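Local coordinates for protein argonaute (Methanocaldococcus jannaschii, PDB 5G5S), which uses short single-stranded DNA guides to bind complementary DNA strands and slice them, and may defend the cell against invading genetic elements, at residues 154-158 and 286-291. Residues are numbered along the deposited sequence; the frame is centred on the assembly and turned at random.
Sequences ILNFR and IINEIA. With MG (magnesium ion), chain B.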
loop_
_atom_site.group_PDB
_atom_site.type_symbol
_atom_site.label_atom_id
_atom_site.label_comp_id
_atom_site.label_asym_id
_atom_site.label_seq_id
_atom_site.Cartn_x
_atom_site.Cartn_y
_atom_site.Cartn_z
ATOM N N ILE A 154 3.668 0.293 22.871
ATOM C CA ILE A 154 4.282 -0.047 21.586
ATOM C C ILE A 154 5.160 1.162 21.290
ATOM O O ILE A 154 4.669 2.292 21.271
ATOM C CB ILE A 154 3.243 -0.352 20.458
ATOM C CG1 ILE A 154 2.136 -1.345 20.906
ATOM C CG2 ILE A 154 3.911 -0.784 19.148
ATOM C CD1 ILE A 154 2.595 -2.670 21.570
ATOM N N LEU A 155 6.464 0.937 21.167
ATOM C CA LEU A 155 7.429 2.010 20.956
ATOM C C LEU A 155 8.161 1.847 19.619
ATOM O O LEU A 155 8.827 0.840 19.383
ATOM C CB LEU A 155 8.394 2.066 22.153
ATOM C CG LEU A 155 9.127 3.374 22.437
ATOM C CD1 LEU A 155 8.154 4.537 22.650
ATOM C CD2 LEU A 155 10.008 3.215 23.668
ATOM N N ASN A 156 7.980 2.826 18.728
ATOM C CA ASN A 156 8.579 2.807 17.406
ATOM C C ASN A 156 9.446 4.031 17.177
ATOM O O ASN A 156 9.069 5.133 17.557
ATOM C CB ASN A 156 7.495 2.709 16.331
ATOM C CG ASN A 156 7.950 2.088 15.034
ATOM O OD1 ASN A 156 8.904 1.306 14.989
ATOM N ND2 ASN A 156 7.243 2.396 13.951
ATOM N N PHE A 157 10.617 3.831 16.578
ATOM C CA PHE A 157 11.536 4.919 16.277
ATOM C C PHE A 157 11.611 5.050 14.759
ATOM O O PHE A 157 11.960 4.091 14.065
ATOM C CB PHE A 157 12.904 4.672 16.935
ATOM C CG PHE A 157 13.941 5.749 16.753
ATOM C CD1 PHE A 157 13.702 7.050 17.183
ATOM C CD2 PHE A 157 15.183 5.455 16.200
ATOM C CE1 PHE A 157 14.668 8.047 17.014
ATOM C CE2 PHE A 157 16.161 6.445 16.066
ATOM C CZ PHE A 157 15.893 7.737 16.464
ATOM N N ARG A 158 11.198 6.213 14.242
ATOM C CA ARG A 158 11.152 6.435 12.799
ATOM C C ARG A 158 12.014 7.574 12.304
ATOM O O ARG A 158 12.252 8.543 13.023
ATOM C CB ARG A 158 9.705 6.605 12.326
ATOM C CG ARG A 158 9.415 5.818 11.070
ATOM C CD ARG A 158 8.303 4.822 11.295
ATOM N NE ARG A 158 7.002 5.376 10.927
ATOM C CZ ARG A 158 6.460 5.280 9.716
ATOM N NH1 ARG A 158 7.111 4.665 8.735
ATOM N NH2 ARG A 158 5.266 5.805 9.474
ATOM N N ILE A 286 18.139 -0.478 19.458
ATOM C CA ILE A 286 17.912 0.971 19.487
ATOM C C ILE A 286 16.625 1.256 20.288
ATOM O O ILE A 286 16.643 2.142 21.147
ATOM C CB ILE A 286 17.843 1.572 18.041
ATOM C CG1 ILE A 286 19.159 1.366 17.230
ATOM C CG2 ILE A 286 17.342 3.032 18.016
ATOM C CD1 ILE A 286 20.425 2.178 17.657
ATOM N N ILE A 287 15.520 0.503 20.008
ATOM C CA ILE A 287 14.232 0.664 20.713
ATOM C C ILE A 287 14.429 0.428 22.216
ATOM O O ILE A 287 14.006 1.258 23.017
ATOM C CB ILE A 287 13.046 -0.167 20.123
ATOM C CG1 ILE A 287 12.891 -0.035 18.571
ATOM C CG2 ILE A 287 11.727 0.139 20.852
ATOM C CD1 ILE A 287 12.554 1.282 17.992
ATOM N N ASN A 288 15.138 -0.661 22.573
ATOM C CA ASN A 288 15.494 -1.042 23.953
ATOM C C ASN A 288 16.238 0.088 24.683
ATOM O O ASN A 288 15.979 0.310 25.864
ATOM C CB ASN A 288 16.322 -2.341 23.965
ATOM C CG ASN A 288 15.535 -3.600 23.638
ATOM O OD1 ASN A 288 14.303 -3.635 23.665
ATOM N ND2 ASN A 288 16.232 -4.682 23.353
ATOM N N GLU A 289 17.100 0.847 23.955
ATOM C CA GLU A 289 17.825 2.002 24.502
ATOM C C GLU A 289 16.904 3.165 24.890
ATOM O O GLU A 289 17.171 3.834 25.889
ATOM C CB GLU A 289 18.955 2.469 23.568
ATOM C CG GLU A 289 20.250 1.699 23.757
ATOM C CD GLU A 289 20.720 1.551 25.194
ATOM O OE1 GLU A 289 20.895 2.582 25.884
ATOM O OE2 GLU A 289 20.866 0.392 25.643
ATOM N N ILE A 290 15.820 3.388 24.123
ATOM C CA ILE A 290 14.819 4.424 24.403
ATOM C C ILE A 290 13.954 3.952 25.578
ATOM O O ILE A 290 13.596 4.765 26.434
ATOM C CB ILE A 290 13.977 4.783 23.144
ATOM C CG1 ILE A 290 14.859 5.407 22.042
ATOM C CG2 ILE A 290 12.808 5.724 23.490
ATOM C CD1 ILE A 290 14.269 5.314 20.619
ATOM N N ALA A 291 13.641 2.633 25.617
ATOM C CA ALA A 291 12.866 1.977 26.674
ATOM C C ALA A 291 13.561 2.095 28.018
ATOM O O ALA A 291 12.888 2.305 29.026
ATOM C CB ALA A 291 12.664 0.512 26.341
HETATM MG MG MG B . 12.185 1.712 31.175
#
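A helix lying across a β-sheet must fit its side-chain bumps to a surface where every second residue stands up, and argonaute offers a compact example. Strand 150-163 pairs with strand 134-147 in an antiparallel sheet, and helix 280-293 is laid against it, I287 and A291 also touching Y15 of strand 14-16. In strand 154-158 the CA-to-CB bonds of L155 and F157 point toward helix 286-291, whereas those of I154, N156 and R158 point away; N156 is hydrogen-bonded to E141. The segment axes approach to 8.6 Å at 119°, so the helix runs obliquely over the strand. L155 and F157 leave a hollow between them, and I287 fills it: its CG2 lies 3.3 Å from L155 O and 4.1 Å from L155 CB, while its CD1 reaches F157, 3.5 Å from the backbone N and 3.6 Å from CB. One turn on, I290 also spans both strand side chains, with its CG2 3.8 Å from L155 CD2 and its CD1 3.9 Å from F157 CD1. I286 adds a second methyl against the ring, its CG2 3.7 Å from F157 CD2. L118 and I122 of helix 114-122 extend this apolar cluster, and beyond F157 comes H159, which contacts the guide DNA. At the other end, A291 O binds magnesium at 2.3 Å, alongside L294, I297 and N299. Side chains meet through apolar atoms alone, burying 313 Å² with the backbone that I287 touches; with no hydrogen bond between the segments, their fit probably rests on complementary shape and the exclusion of water.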